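Local atomic coordinates of MxaA (Stigmatella aurantiaca, PDB entry 4W4T), a protein that carries a terminal NADPH-binding reductase domain, the part in this structure, which ends the hybrid polyketide-peptide assembly line making myxalamid. Residues L71-E74 and L75-T79. Numbering follows the deposited sequence.
Sequences LLEE and LCRRT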
ATOM      1  N   LEU A  71     -22.097  -7.655 -18.106  1.00 18.91           N
ATOM      2  CA  LEU A  71     -23.496  -7.587 -17.717  1.00 18.26           C
ATOM      3  C   LEU A  71     -24.256  -6.616 -18.624  1.00 17.81           C
ATOM      4  O   LEU A  71     -25.365  -6.902 -19.064  1.00 19.44           O
ATOM      5  CB  LEU A  71     -23.607  -7.161 -16.249  1.00 19.80           C
ATOM      6  CG  LEU A  71     -24.858  -7.472 -15.431  1.00 24.53           C
ATOM      7  CD1 LEU A  71     -25.329  -8.906 -15.656  1.00 23.24           C
ATOM      8  CD2 LEU A  71     -24.544  -7.241 -13.940  1.00 23.42           C
ATOM      9  N   LEU A  72     -23.655  -5.476 -18.926  1.00 19.87           N
ATOM     10  CA  LEU A  72     -24.346  -4.522 -19.795  1.00 20.13           C
ATOM     11  C   LEU A  72     -24.558  -5.117 -21.186  1.00 21.21           C
ATOM     12  O   LEU A  72     -25.672  -5.093 -21.725  1.00 21.75           O
ATOM     13  CB  LEU A  72     -23.573  -3.218 -19.896  1.00 18.98           C
ATOM     14  CG  LEU A  72     -24.177  -2.212 -20.877  1.00 19.98           C
ATOM     15  CD1 LEU A  72     -25.663  -1.994 -20.599  1.00 18.39           C
ATOM     16  CD2 LEU A  72     -23.404  -0.909 -20.836  1.00 21.59           C
ATOM     17  N   GLU A  73     -23.497  -5.681 -21.749  1.00 21.48           N
ATOM     18  CA  GLU A  73     -23.573  -6.208 -23.101  1.00 22.09           C
ATOM     19  C   GLU A  73     -24.562  -7.379 -23.138  1.00 25.88           C
ATOM     20  O   GLU A  73     -25.373  -7.504 -24.070  1.00 27.39           O
ATOM     21  CB  GLU A  73     -22.170  -6.590 -23.584  1.00 25.97           C
ATOM     22  CG  GLU A  73     -22.056  -6.890 -25.075  1.00 30.72           C
ATOM     23  CD  GLU A  73     -22.448  -8.311 -25.403  1.00 32.98           C
ATOM     24  OE1 GLU A  73     -22.482  -9.134 -24.461  1.00 34.47           O
ATOM     25  OE2 GLU A  73     -22.717  -8.609 -26.591  1.00 32.15           O
ATOM     26  N   GLU A  74     -24.561  -8.191 -22.088  1.00 23.99           N
ATOM     27  CA  GLU A  74     -25.499  -9.298 -22.004  1.00 24.71           C
ATOM     28  C   GLU A  74     -26.954  -8.836 -21.852  1.00 23.91           C
ATOM     29  O   GLU A  74     -27.864  -9.434 -22.427  1.00 24.22           O
ATOM     30  CB  GLU A  74     -25.116 -10.222 -20.848  1.00 23.81           C
ATOM     31  CG  GLU A  74     -25.941 -11.495 -20.775  1.00 26.86           C
ATOM     32  CD  GLU A  74     -25.104 -12.740 -20.995  1.00 29.77           C
ATOM     33  OE1 GLU A  74     -23.874 -12.682 -20.750  1.00 31.24           O
ATOM     34  OE2 GLU A  74     -25.680 -13.771 -21.392  1.00 29.85           O
ATOM     35  N   LEU A  75     -27.189  -7.778 -21.081  1.00 21.17           N
ATOM     36  CA  LEU A  75     -28.549  -7.267 -20.907  1.00 22.95           C
ATOM     37  C   LEU A  75     -29.126  -6.708 -22.214  1.00 24.79           C
ATOM     38  O   LEU A  75     -30.319  -6.848 -22.481  1.00 26.94           O
ATOM     39  CB  LEU A  75     -28.577  -6.178 -19.815  1.00 19.51           C
ATOM     40  CG  LEU A  75     -28.514  -6.691 -18.368  1.00 17.75           C
ATOM     41  CD1 LEU A  75     -28.327  -5.521 -17.409  1.00 19.05           C
ATOM     42  CD2 LEU A  75     -29.745  -7.489 -17.988  1.00 18.50           C
ATOM     43  N   CYS A  76     -28.283  -6.071 -23.019  1.00 23.33           N
ATOM     44  CA  CYS A  76     -28.735  -5.589 -24.325  1.00 26.09           C
ATOM     45  C   CYS A  76     -29.145  -6.753 -25.240  1.00 29.59           C
ATOM     46  O   CYS A  76     -30.128  -6.654 -25.979  1.00 29.00           O
ATOM     47  CB  CYS A  76     -27.650  -4.745 -24.985  1.00 27.02           C
ATOM     48  SG  CYS A  76     -27.348  -3.174 -24.137  1.00 29.86           S
ATOM     49  N   ARG A  77     -28.421  -7.869 -25.158  1.00 28.41           N
ATOM     50  CA  ARG A  77     -28.714  -9.004 -26.027  1.00 31.20           C
ATOM     51  C   ARG A  77     -29.966  -9.767 -25.605  1.00 30.77           C
ATOM     52  O   ARG A  77     -30.715 -10.254 -26.450  1.00 31.34           O
ATOM     53  CB  ARG A  77     -27.516  -9.959 -26.077  1.00 32.22           C
ATOM     54  CG  ARG A  77     -26.390  -9.466 -26.979  1.00 35.22           C
ATOM     55  CD  ARG A  77     -25.355 -10.546 -27.261  1.00 36.39           C
ATOM     56  NE  ARG A  77     -24.460 -10.749 -26.125  1.00 38.23           N
ATOM     57  CZ  ARG A  77     -24.581 -11.746 -25.255  1.00 33.89           C
ATOM     58  NH1 ARG A  77     -25.560 -12.633 -25.392  1.00 35.18           N
ATOM     59  NH2 ARG A  77     -23.728 -11.847 -24.246  1.00 32.00           N
ATOM     60  N   ARG A  78     -30.205  -9.879 -24.305  1.00 28.56           N
ATOM     61  CA  ARG A  78     -31.266 -10.704 -23.766  1.00 29.35           C
ATOM     62  C   ARG A  78     -32.542 -10.035 -23.372  1.00 32.53           C
ATOM     63  O   ARG A  78     -33.498 -10.662 -22.979  1.00 37.24           O
ATOM     64  CB  ARG A  78     -30.753 -11.460 -22.581  1.00 34.84           C
ATOM     65  CG  ARG A  78     -29.385 -12.014 -22.819  1.00 32.92           C
ATOM     66  CD  ARG A  78     -29.461 -13.440 -23.185  1.00 39.03           C
ATOM     67  NE  ARG A  78     -30.291 -14.150 -22.257  1.00 41.87           N
ATOM     68  CZ  ARG A  78     -29.901 -14.706 -21.121  1.00 39.95           C
ATOM     69  NH1 ARG A  78     -28.630 -14.679 -20.688  1.00 36.40           N
ATOM     70  NH2 ARG A  78     -30.812 -15.291 -20.413  1.00 38.17           N
ATOM     71  N   THR A  79     -32.535  -8.736 -23.438  1.00 32.55           N
ATOM     72  CA  THR A  79     -33.739  -7.966 -23.165  1.00 33.21           C
ATOM     73  C   THR A  79     -33.929  -6.946 -24.274  1.00 29.81           C
ATOM     74  O   THR A  79     -32.995  -6.652 -25.010  1.00 28.75           O
ATOM     75  CB  THR A  79     -33.661  -7.208 -21.828  1.00 32.06           C
ATOM     76  OG1 THR A  79     -32.892  -6.015 -22.020  1.00 27.75           O
ATOM     77  CG2 THR A  79     -33.014  -8.060 -20.739  1.00 34.13           C
TER
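Glu73 and Arg77, one helical turn apart, are joined by a two-nitrogen grip within a salt-bridge network of four side chains. Arg77 approaches side-on: NE lies 2.8 Å from Glu73 OE2, while NH2 reaches the syn lone pair of Glu73 OE1 at 3.0 Å. With CG anti to its backbone N (chi1 -168°) and a bend at chi2, the Glu73 chain brings its carboxylate to the edge of the guanidinium, the two planes 37° apart. A glutamine here would probably leave Arg77 without its nearest countercharge and freer to turn. Glu74 bridges both arginines more loosely, OE1 standing 3.6 Å from Arg77 NH2 and OE2 3.2 Å from Arg78 NH1. Its oxygens are also hydrogen-bonded by Ser291 (OE1) and Ser292 (OE2), and Arg78 also pairs with Asp296.

Backbone hydrogen bonds run i+4 to i, as from Cys76 N to Leu72 O (3.1 Å). Apolar contact is slighter: Leu72 CD1 rests 4.1 Å from Cys76 SG, both side chains touching Ile83 of strand 82-87. Just past the helix, Thr79 OG1 donates a hydrogen bond to Leu75 O (2.7 Å). These contacts line the C-terminal half of helix 66-78 in the beta-alpha-beta unit of an NADPH-binding Rossmann fold.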